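Local structure of ribonucleoside-diphosphate reductase (Pseudomonas aeruginosa, 5IM3) at residues Leu300-Leu303 / Tyr304-Phe308; Arg315-Pro319 / Gln320-Met324; Thr772-Ile775 / Ala776-Gly780. The protein probably catalyses the reduction of ribonucleoside diphosphates to the deoxyribonucleotides needed for DNA synthesis, under allosteric control by nucleotides such as dATP. All coordinates share one frame; numbering follows the deposited sequence.

Interaction 1: Leu300-Leu303 / Tyr304-Phe308; sequences LQTL and YDRYF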
ATOM      1  N   LEU A 300      32.944   3.813 -37.179  1.00 56.52           N
ATOM      2  CA  LEU A 300      33.088   4.708 -38.322  1.00 56.97           C
ATOM      3  C   LEU A 300      31.952   5.720 -38.374  1.00 58.74           C
ATOM      4  O   LEU A 300      32.184   6.907 -38.630  1.00 56.49           O
ATOM      5  CB  LEU A 300      33.143   3.897 -39.618  1.00 56.56           C
ATOM      6  CG  LEU A 300      33.440   4.688 -40.898  1.00 55.65           C
ATOM      7  CD1 LEU A 300      34.816   5.319 -40.823  1.00 52.66           C
ATOM      8  CD2 LEU A 300      33.327   3.796 -42.137  1.00 58.45           C
ATOM      9  N   GLN A 301      30.716   5.266 -38.146  1.00 68.28           N
ATOM     10  CA  GLN A 301      29.591   6.186 -38.028  1.00 71.31           C
ATOM     11  C   GLN A 301      29.886   7.291 -37.024  1.00 66.72           C
ATOM     12  O   GLN A 301      29.613   8.467 -37.284  1.00 65.82           O
ATOM     13  CB  GLN A 301      28.333   5.420 -37.613  1.00 76.97           C
ATOM     14  CG  GLN A 301      27.504   4.904 -38.775  1.00 82.61           C
ATOM     15  CD  GLN A 301      26.572   5.961 -39.336  1.00 85.38           C
ATOM     16  OE1 GLN A 301      26.962   6.768 -40.183  1.00 84.08           O
ATOM     17  NE2 GLN A 301      25.329   5.964 -38.861  1.00 87.14           N
ATOM     18  N   THR A 302      30.453   6.929 -35.870  1.00 57.74           N
ATOM     19  CA  THR A 302      30.715   7.913 -34.824  1.00 55.13           C
ATOM     20  C   THR A 302      31.659   9.000 -35.321  1.00 52.20           C
ATOM     21  O   THR A 302      31.380  10.197 -35.178  1.00 49.21           O
ATOM     22  CB  THR A 302      31.302   7.223 -33.593  1.00 55.18           C
ATOM     23  OG1 THR A 302      30.364   6.266 -33.085  1.00 55.16           O
ATOM     24  CG2 THR A 302      31.627   8.242 -32.505  1.00 51.60           C
ATOM     25  N   LEU A 303      32.792   8.600 -35.898  1.00 52.11           N
ATOM     26  CA  LEU A 303      33.749   9.575 -36.407  1.00 51.31           C
ATOM     27  C   LEU A 303      33.143  10.404 -37.530  1.00 51.18           C
ATOM     28  O   LEU A 303      33.235  11.636 -37.526  1.00 51.74           O
ATOM     29  CB  LEU A 303      35.016   8.860 -36.886  1.00 51.29           C
ATOM     30  CG  LEU A 303      35.857   8.195 -35.792  1.00 51.66           C
ATOM     31  CD1 LEU A 303      37.030   7.441 -36.396  1.00 52.45           C
ATOM     32  CD2 LEU A 303      36.349   9.223 -34.781  1.00 48.98           C
ATOM     33  N   TYR A 304      32.507   9.744 -38.498  1.00 54.04           N
ATOM     34  CA  TYR A 304      31.979  10.456 -39.656  1.00 56.49           C
ATOM     35  C   TYR A 304      30.907  11.456 -39.253  1.00 60.15           C
ATOM     36  O   TYR A 304      30.860  12.571 -39.785  1.00 61.66           O
ATOM     37  CB  TYR A 304      31.416   9.466 -40.674  1.00 58.73           C
ATOM     38  CG  TYR A 304      30.778  10.134 -41.871  1.00 58.96           C
ATOM     39  CD1 TYR A 304      31.524  10.439 -43.000  1.00 59.12           C
ATOM     40  CD2 TYR A 304      29.428  10.466 -41.869  1.00 59.44           C
ATOM     41  CE1 TYR A 304      30.947  11.055 -44.093  1.00 60.22           C
ATOM     42  CE2 TYR A 304      28.842  11.080 -42.958  1.00 60.67           C
ATOM     43  CZ  TYR A 304      29.606  11.372 -44.068  1.00 61.88           C
ATOM     44  OH  TYR A 304      29.022  11.984 -45.153  1.00 64.22           O
ATOM     45  N   ASP A 305      30.032  11.077 -38.321  1.00 62.73           N
ATOM     46  CA  ASP A 305      28.907  11.940 -37.981  1.00 63.44           C
ATOM     47  C   ASP A 305      29.365  13.199 -37.258  1.00 62.33           C
ATOM     48  O   ASP A 305      28.832  14.286 -37.506  1.00 62.20           O
ATOM     49  CB  ASP A 305      27.893  11.178 -37.127  1.00 65.10           C
ATOM     50  CG  ASP A 305      27.183  10.081 -37.899  1.00 67.83           C
ATOM     51  OD1 ASP A 305      27.255  10.080 -39.146  1.00 67.75           O
ATOM     52  OD2 ASP A 305      26.541   9.224 -37.253  1.00 70.27           O
ATOM     53  N   ARG A 306      30.355  13.084 -36.372  1.00 68.22           N
ATOM     54  CA  ARG A 306      30.646  14.158 -35.429  1.00 69.46           C
ATOM     55  C   ARG A 306      32.099  14.608 -35.374  1.00 68.08           C
ATOM     56  O   ARG A 306      32.344  15.721 -34.895  1.00 68.21           O
ATOM     57  CB  ARG A 306      30.212  13.749 -34.012  1.00 71.67           C
ATOM     58  CG  ARG A 306      28.702  13.606 -33.861  1.00 75.36           C
ATOM     59  CD  ARG A 306      28.291  13.287 -32.429  1.00 78.36           C
ATOM     60  NE  ARG A 306      28.767  11.976 -31.989  1.00 81.09           N
ATOM     61  CZ  ARG A 306      28.351  11.359 -30.886  1.00 82.96           C
ATOM     62  NH1 ARG A 306      27.438  11.926 -30.103  1.00 83.89           N
ATOM     63  NH2 ARG A 306      28.842  10.170 -30.565  1.00 82.91           N
ATOM     64  N   TYR A 307      33.064  13.816 -35.841  1.00 60.90           N
ATOM     65  CA  TYR A 307      34.469  14.163 -35.657  1.00 59.62           C
ATOM     66  C   TYR A 307      35.199  14.553 -36.934  1.00 60.29           C
ATOM     67  O   TYR A 307      36.103  15.390 -36.873  1.00 58.23           O
ATOM     68  CB  TYR A 307      35.213  13.002 -34.986  1.00 61.10           C
ATOM     69  CG  TYR A 307      34.888  12.875 -33.514  1.00 59.58           C
ATOM     70  CD1 TYR A 307      35.663  13.516 -32.556  1.00 60.60           C
ATOM     71  CD2 TYR A 307      33.794  12.136 -33.083  1.00 60.37           C
ATOM     72  CE1 TYR A 307      35.366  13.414 -31.209  1.00 59.17           C
ATOM     73  CE2 TYR A 307      33.488  12.027 -31.737  1.00 59.27           C
ATOM     74  CZ  TYR A 307      34.278  12.670 -30.807  1.00 59.88           C
ATOM     75  OH  TYR A 307      33.987  12.573 -29.466  1.00 61.42           O
ATOM     76  N   PHE A 308      34.842  13.989 -38.086  1.00 58.15           N
ATOM     77  CA  PHE A 308      35.537  14.335 -39.320  1.00 55.74           C
ATOM     78  C   PHE A 308      35.245  15.775 -39.721  1.00 56.19           C
ATOM     79  O   PHE A 308      34.102  16.236 -39.661  1.00 56.45           O
ATOM     80  CB  PHE A 308      35.125  13.388 -40.453  1.00 56.51           C
ATOM     81  CG  PHE A 308      35.654  11.983 -40.309  1.00 53.94           C
ATOM     82  CD1 PHE A 308      36.691  11.692 -39.436  1.00 52.87           C
ATOM     83  CD2 PHE A 308      35.115  10.952 -41.063  1.00 54.41           C
ATOM     84  CE1 PHE A 308      37.172  10.408 -39.312  1.00 53.51           C
ATOM     85  CE2 PHE A 308      35.594   9.660 -40.944  1.00 55.58           C
ATOM     86  CZ  PHE A 308      36.623   9.388 -40.067  1.00 55.14           C
TER

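Interaction 2: Arg315-Pro319 / Gln320-Met324; sequences RFELP and QIFFM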
ATOM      1  N   ARG A 315      31.919  15.926 -45.777  1.00 73.08           N
ATOM      2  CA  ARG A 315      33.096  15.459 -45.056  1.00 70.22           C
ATOM      3  C   ARG A 315      34.241  15.264 -46.042  1.00 69.64           C
ATOM      4  O   ARG A 315      34.142  14.443 -46.961  1.00 71.14           O
ATOM      5  CB  ARG A 315      32.799  14.152 -44.323  1.00 70.50           C
ATOM      6  CG  ARG A 315      32.198  14.321 -42.934  1.00 70.50           C
ATOM      7  CD  ARG A 315      30.813  14.937 -42.980  1.00 72.21           C
ATOM      8  NE  ARG A 315      30.142  14.851 -41.685  1.00 73.23           N
ATOM      9  CZ  ARG A 315      29.053  15.539 -41.355  1.00 75.26           C
ATOM     10  NH1 ARG A 315      28.504  16.381 -42.222  1.00 76.33           N
ATOM     11  NH2 ARG A 315      28.515  15.389 -40.150  1.00 74.56           N
ATOM     12  N   PHE A 316      35.327  16.018 -45.858  1.00 64.08           N
ATOM     13  CA  PHE A 316      36.511  15.865 -46.695  1.00 63.82           C
ATOM     14  C   PHE A 316      37.731  15.434 -45.885  1.00 61.69           C
ATOM     15  O   PHE A 316      38.866  15.646 -46.322  1.00 63.51           O
ATOM     16  CB  PHE A 316      36.797  17.153 -47.472  1.00 64.40           C
ATOM     17  CG  PHE A 316      37.162  18.329 -46.610  1.00 64.60           C
ATOM     18  CD1 PHE A 316      36.181  19.108 -46.018  1.00 64.62           C
ATOM     19  CD2 PHE A 316      38.491  18.671 -46.411  1.00 64.38           C
ATOM     20  CE1 PHE A 316      36.518  20.195 -45.233  1.00 63.74           C
ATOM     21  CE2 PHE A 316      38.834  19.757 -45.628  1.00 64.36           C
ATOM     22  CZ  PHE A 316      37.847  20.520 -45.038  1.00 64.00           C
ATOM     23  N   GLU A 317      37.518  14.814 -44.725  1.00 62.06           N
ATOM     24  CA  GLU A 317      38.594  14.261 -43.906  1.00 61.41           C
ATOM     25  C   GLU A 317      38.400  12.753 -43.807  1.00 60.35           C
ATOM     26  O   GLU A 317      37.418  12.287 -43.217  1.00 57.73           O
ATOM     27  CB  GLU A 317      38.613  14.904 -42.520  1.00 60.00           C
ATOM     28  CG  GLU A 317      39.795  14.488 -41.660  1.00 61.54           C
ATOM     29  CD  GLU A 317      39.852  15.239 -40.343  1.00 62.40           C
ATOM     30  OE1 GLU A 317      38.783  15.465 -39.735  1.00 62.34           O
ATOM     31  OE2 GLU A 317      40.969  15.608 -39.921  1.00 60.53           O
ATOM     32  N   LEU A 318      39.337  11.993 -44.377  1.00 59.20           N
ATOM     33  CA  LEU A 318      39.274  10.539 -44.343  1.00 59.56           C
ATOM     34  C   LEU A 318      39.848   9.998 -43.036  1.00 57.98           C
ATOM     35  O   LEU A 318      40.628  10.676 -42.362  1.00 61.37           O
ATOM     36  CB  LEU A 318      40.024   9.955 -45.537  1.00 60.78           C
ATOM     37  CG  LEU A 318      39.266  10.040 -46.865  1.00 61.58           C
ATOM     38  CD1 LEU A 318      40.171   9.739 -48.048  1.00 61.51           C
ATOM     39  CD2 LEU A 318      38.075   9.088 -46.855  1.00 61.63           C
ATOM     40  N   PRO A 319      39.488   8.767 -42.660  1.00 54.52           N
ATOM     41  CA  PRO A 319      39.816   8.304 -41.297  1.00 53.74           C
ATOM     42  C   PRO A 319      41.298   8.356 -40.957  1.00 53.81           C
ATOM     43  O   PRO A 319      41.661   8.849 -39.883  1.00 52.38           O
ATOM     44  CB  PRO A 319      39.271   6.868 -41.283  1.00 55.91           C
ATOM     45  CG  PRO A 319      38.203   6.857 -42.315  1.00 57.77           C
ATOM     46  CD  PRO A 319      38.697   7.770 -43.401  1.00 56.65           C
ATOM     47  N   GLN A 320      42.171   7.847 -41.828  1.00 55.64           N
ATOM     48  CA  GLN A 320      43.596   7.861 -41.511  1.00 56.76           C
ATOM     49  C   GLN A 320      44.157   9.275 -41.514  1.00 55.23           C
ATOM     50  O   GLN A 320      45.119   9.559 -40.792  1.00 54.57           O
ATOM     51  CB  GLN A 320      44.371   6.981 -42.492  1.00 55.86           C
ATOM     52  CG  GLN A 320      43.953   5.521 -42.476  1.00 57.33           C
ATOM     53  CD  GLN A 320      43.974   4.923 -41.078  1.00 58.12           C
ATOM     54  OE1 GLN A 320      45.010   4.901 -40.415  1.00 57.54           O
ATOM     55  NE2 GLN A 320      42.820   4.448 -40.618  1.00 57.18           N
ATOM     56  N   ILE A 321      43.578  10.170 -42.316  1.00 55.25           N
ATOM     57  CA  ILE A 321      43.995  11.565 -42.279  1.00 54.90           C
ATOM     58  C   ILE A 321      43.476  12.234 -41.014  1.00 53.07           C
ATOM     59  O   ILE A 321      44.134  13.120 -40.458  1.00 52.24           O
ATOM     60  CB  ILE A 321      43.526  12.282 -43.562  1.00 57.27           C
ATOM     61  CG1 ILE A 321      44.442  11.891 -44.731  1.00 59.00           C
ATOM     62  CG2 ILE A 321      43.495  13.800 -43.373  1.00 55.65           C
ATOM     63  CD1 ILE A 321      44.015  12.439 -46.083  1.00 59.91           C
ATOM     64  N   PHE A 322      42.301  11.822 -40.534  1.00 49.80           N
ATOM     65  CA  PHE A 322      41.819  12.296 -39.242  1.00 50.90           C
ATOM     66  C   PHE A 322      42.817  11.970 -38.138  1.00 49.84           C
ATOM     67  O   PHE A 322      43.218  12.850 -37.368  1.00 49.20           O
ATOM     68  CB  PHE A 322      40.451  11.681 -38.935  1.00 52.41           C
ATOM     69  CG  PHE A 322      40.031  11.815 -37.496  1.00 49.47           C
ATOM     70  CD1 PHE A 322      39.566  13.023 -37.001  1.00 49.67           C
ATOM     71  CD2 PHE A 322      40.099  10.728 -36.641  1.00 50.15           C
ATOM     72  CE1 PHE A 322      39.177  13.143 -35.676  1.00 48.87           C
ATOM     73  CE2 PHE A 322      39.710  10.840 -35.317  1.00 47.99           C
ATOM     74  CZ  PHE A 322      39.247  12.048 -34.835  1.00 48.16           C
ATOM     75  N   PHE A 323      43.240  10.707 -38.053  1.00 52.52           N
ATOM     76  CA  PHE A 323      44.210  10.327 -37.033  1.00 52.86           C
ATOM     77  C   PHE A 323      45.525  11.066 -37.220  1.00 51.95           C
ATOM     78  O   PHE A 323      46.195  11.398 -36.235  1.00 50.69           O
ATOM     79  CB  PHE A 323      44.442   8.813 -37.057  1.00 52.97           C
ATOM     80  CG  PHE A 323      43.291   8.009 -36.518  1.00 55.36           C
ATOM     81  CD1 PHE A 323      42.652   8.382 -35.346  1.00 53.60           C
ATOM     82  CD2 PHE A 323      42.849   6.875 -37.184  1.00 56.98           C
ATOM     83  CE1 PHE A 323      41.594   7.645 -34.849  1.00 53.12           C
ATOM     84  CE2 PHE A 323      41.790   6.133 -36.690  1.00 55.94           C
ATOM     85  CZ  PHE A 323      41.161   6.524 -35.517  1.00 56.54           C
ATOM     86  N   MET A 324      45.905  11.339 -38.468  1.00 49.36           N
ATOM     87  CA  MET A 324      47.145  12.061 -38.719  1.00 53.34           C
ATOM     88  C   MET A 324      47.020  13.525 -38.308  1.00 51.53           C
ATOM     89  O   MET A 324      47.988  14.118 -37.817  1.00 52.64           O
ATOM     90  CB  MET A 324      47.531  11.936 -40.196  1.00 54.26           C
ATOM     91  CG  MET A 324      48.848  12.604 -40.570  1.00 56.59           C
ATOM     92  SD  MET A 324      50.273  11.944 -39.676  1.00 58.90           S
ATOM     93  CE  MET A 324      50.468  10.353 -40.476  1.00 58.79           C
TER

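Interaction 3: Thr772-Ile775 / Ala776-Gly780; sequences TATI and ANITG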
ATOM      1  N   THR A 772      34.385   6.308 -21.032  1.00 46.80           N
ATOM      2  CA  THR A 772      34.958   6.258 -22.375  1.00 48.94           C
ATOM      3  C   THR A 772      33.876   5.981 -23.406  1.00 51.28           C
ATOM      4  O   THR A 772      34.099   5.250 -24.377  1.00 48.94           O
ATOM      5  CB  THR A 772      36.046   5.190 -22.472  1.00 49.28           C
ATOM      6  OG1 THR A 772      35.457   3.898 -22.287  1.00 50.68           O
ATOM      7  CG2 THR A 772      37.128   5.410 -21.423  1.00 48.21           C
ATOM      8  N   ALA A 773      32.689   6.555 -23.201  1.00 57.36           N
ATOM      9  CA  ALA A 773      31.545   6.277 -24.065  1.00 58.76           C
ATOM     10  C   ALA A 773      31.925   6.314 -25.543  1.00 59.57           C
ATOM     11  O   ALA A 773      31.832   5.305 -26.251  1.00 59.73           O
ATOM     12  CB  ALA A 773      30.429   7.282 -23.775  1.00 60.91           C
ATOM     13  N   THR A 774      32.364   7.477 -26.024  1.00 54.50           N
ATOM     14  CA  THR A 774      32.591   7.643 -27.456  1.00 54.71           C
ATOM     15  C   THR A 774      33.815   6.860 -27.923  1.00 52.74           C
ATOM     16  O   THR A 774      33.754   6.144 -28.931  1.00 51.56           O
ATOM     17  CB  THR A 774      32.736   9.126 -27.793  1.00 54.50           C
ATOM     18  OG1 THR A 774      31.551   9.823 -27.395  1.00 56.48           O
ATOM     19  CG2 THR A 774      32.952   9.321 -29.289  1.00 58.36           C
ATOM     20  N   ILE A 775      34.937   6.977 -27.206  1.00 48.41           N
ATOM     21  CA  ILE A 775      36.191   6.420 -27.708  1.00 51.02           C
ATOM     22  C   ILE A 775      36.216   4.896 -27.629  1.00 51.09           C
ATOM     23  O   ILE A 775      36.955   4.256 -28.385  1.00 50.14           O
ATOM     24  CB  ILE A 775      37.399   7.026 -26.966  1.00 49.25           C
ATOM     25  CG1 ILE A 775      37.340   6.727 -25.468  1.00 47.73           C
ATOM     26  CG2 ILE A 775      37.465   8.533 -27.213  1.00 50.84           C
ATOM     27  CD1 ILE A 775      38.546   7.247 -24.699  1.00 48.74           C
ATOM     28  N   ALA A 776      35.437   4.292 -26.730  1.00 50.03           N
ATOM     29  CA  ALA A 776      35.270   2.844 -26.765  1.00 51.64           C
ATOM     30  C   ALA A 776      34.470   2.420 -27.991  1.00 54.42           C
ATOM     31  O   ALA A 776      34.794   1.417 -28.636  1.00 54.09           O
ATOM     32  CB  ALA A 776      34.592   2.357 -25.483  1.00 50.27           C
ATOM     33  N   ASN A 777      33.425   3.179 -28.331  1.00 58.02           N
ATOM     34  CA  ASN A 777      32.681   2.913 -29.557  1.00 60.96           C
ATOM     35  C   ASN A 777      33.556   3.109 -30.787  1.00 60.82           C
ATOM     36  O   ASN A 777      33.437   2.364 -31.767  1.00 63.34           O
ATOM     37  CB  ASN A 777      31.454   3.820 -29.636  1.00 65.10           C
ATOM     38  CG  ASN A 777      30.384   3.447 -28.634  1.00 66.84           C
ATOM     39  OD1 ASN A 777      30.611   2.634 -27.735  1.00 67.38           O
ATOM     40  ND2 ASN A 777      29.208   4.040 -28.780  1.00 68.31           N
ATOM     41  N   ILE A 778      34.431   4.118 -30.765  1.00 58.78           N
ATOM     42  CA  ILE A 778      35.314   4.350 -31.905  1.00 60.42           C
ATOM     43  C   ILE A 778      36.245   3.160 -32.098  1.00 58.13           C
ATOM     44  O   ILE A 778      36.478   2.713 -33.226  1.00 60.56           O
ATOM     45  CB  ILE A 778      36.099   5.662 -31.719  1.00 60.18           C
ATOM     46  CG1 ILE A 778      35.144   6.860 -31.747  1.00 60.30           C
ATOM     47  CG2 ILE A 778      37.166   5.815 -32.805  1.00 62.55           C
ATOM     48  CD1 ILE A 778      35.791   8.171 -31.360  1.00 58.40           C
ATOM     49  N   THR A 779      36.784   2.627 -31.005  1.00 55.86           N
ATOM     50  CA  THR A 779      37.729   1.522 -31.061  1.00 56.91           C
ATOM     51  C   THR A 779      37.057   0.155 -31.003  1.00 56.93           C
ATOM     52  O   THR A 779      37.731  -0.857 -31.220  1.00 58.39           O
ATOM     53  CB  THR A 779      38.742   1.637 -29.915  1.00 55.28           C
ATOM     54  OG1 THR A 779      38.049   1.651 -28.662  1.00 51.59           O
ATOM     55  CG2 THR A 779      39.568   2.915 -30.056  1.00 56.02           C
ATOM     56  N   GLY A 780      35.761   0.100 -30.710  1.00 62.42           N
ATOM     57  CA  GLY A 780      35.022  -1.150 -30.751  1.00 61.74           C
ATOM     58  C   GLY A 780      35.210  -2.054 -29.553  1.00 60.67           C
ATOM     59  O   GLY A 780      35.204  -3.282 -29.705  1.00 61.96           O
TER

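Interaction 1: Leu300-Leu303 / Tyr304-Phe308
Leu303 O is gripped by two backbone amides at once: Tyr307 N lies 2.8 Å from Leu303 O and Phe308 N lies 2.9 Å from the same oxygen. The two donors reach it from opposite faces of the carbonyl plane, tilted 24° and 32° from it. The bond from Tyr307 continues the i to i+4 pattern of the helix; the one from Phe308 spans five residues and marks a wider, pi-type turn. One turn earlier the pattern is regular, with Tyr304 N bonded to Leu300 O and Asp305 N to Gln301 O.

The widened turn brings the Phe308 ring back under Leu303. CG anti to the carbonyl carbon (chi1 -71°) sends the ring back along the helix, and a small negative chi2 turns a face to Leu303, whose CB stands 3.9 Å from the ring centroid in a CH-pi contact. Leu300 CD1 meets the same ring at its edge, 4.4 Å from Phe308 CE2. One methyl of Leu303, CD2, rests against Tyr307 CB at 4.0 Å. On the more exposed side, the Gln301 amide and Asp305 carboxylate stand almost perpendicular; Gln301 OE1 and Asp305 OD1, both acceptors, are 3.5 Å apart and make no bond. Thr302 CG2 lies at the edge of the Arg306 guanidinium, in its plane, while Thr302 OG1 is hydrogen-bonded to Leu298 O.

Both tyrosine hydroxyls reach outside: Tyr304 OH pairs with Glu234 of helix 219-239, and Tyr307 OH with Thr357 of helix 357-362. Three helices pack on helix 297-307: 219-239 on Leu300 and Tyr304, 319-330 on Leu303 and, just past its end, Phe308, and 773-779 on Thr302 and Tyr307.

Interaction 2: Arg315-Pro319 / Gln320-Met324
Glu317 lays its carboxylate against Phe322: OE1 is 3.7 Å from Phe322 CD1, at the ring edge, and OE2 is 3.5 Å from Phe322 CA. The carboxylate and ring planes are 90° apart. Glu317 gets there by full extension, with CG anti to the backbone N (chi1 -174°) and the chain straight beyond it, while its CG also passes 4.1 Å from Ile321 CG2.

The backbone beneath these side chains is the opening turn of a helix. Leu318 is the N-cap residue, and its carbonyl receives the first i to i+4 bond, Phe322 N to Leu318 O at 2.7 Å, with a C=O...N angle of 170°. Phe323 N follows, 3.0 Å from Pro319 O. Pro319 occupies the first helical position, where a proline's missing N-H costs no helical bond.

A second shell fixes the acidic group in this buried setting. Glu317 OE2 forms a salt bridge with Arg325, about one helical turn beyond Phe322, and OE1 accepts a hydrogen bond from Ile309 N; these partners would be expected to favour the charged carboxylate. Gln320 is bonded through NE2 to Asp292.

The start of helix 319-330 packs among helix 250-267, whose Tyr254 touches Leu318, Pro319 and Ile321, helix 219-239 beside Leu318, and helix 337-349 against Phe323 and Met324.

Interaction 3: Thr772-Ile775 / Ala776-Gly780
The short helix 773-779, part of the barrel domain, is held together here from its N-cap to its last turn, where Thr779 turns its hydroxyl back onto the backbone. Thr779 OG1 donates to Ile775 O over 2.8 Å, in the carbonyl plane and on a lone pair. The same oxygen also accepts Thr779 N at 3.1 Å, but from 40° out of that plane, so the two donors approach along distinct directions. The hydroxyl reaches back because OG1 sits between the backbone N and carbonyl carbon (chi1 58°).

At the other end Thr772 holds the N-cap position, yet its side chain makes no capping bond; OG1 instead accepts from Ser784 N and lies 3.7 Å from Ala776 CB. Its carbonyl starts the helical bonding, with Ala776 N 2.9 Å from Thr772 O. Midway, Ile778 N is 2.8 Å from Thr774 O and lies in the carbonyl plane. Alongside that bond, Thr774 CG2 meets Ile778 CD1 at 3.7 Å, a methyl-to-methyl contact one turn apart. Ile775 and Ile778 approach more loosely, 4.5 Å between Ile775 CG2 and Ile778 CD1.

Gly780 then leaves helical angles with positive phi (79°), a conformation that favours glycine. A threonine hydroxyl bonded to the carbonyl four residues earlier, as here, is a recurrent intrahelical motif of buried threonines.

Overall arrangement
The three contacts come in series along the chain. Interactions 1 and 2 lie on helix 297-307 and at the start of helix 319-330, both in the all-alpha domain, with centres about 10 Å apart. Arg315 ties them by hydrogen bonds from its guanidinium to the carbonyls of Tyr304 and Asp305, and Phe308 meets Phe322 edge-to-face. Interaction 3, some 450 residues after interaction 2 and in the barrel domain, centres about 12 Å from interaction 1, where Thr774 and Ile778 pack on Thr302, Leu303 and Tyr307. Interactions 2 and 3 do not touch, their centres about 17 Å apart. Helix 297-307 therefore lies between interactions 2 and 3 and touches both, so that the all-alpha and barrel regions meet along it.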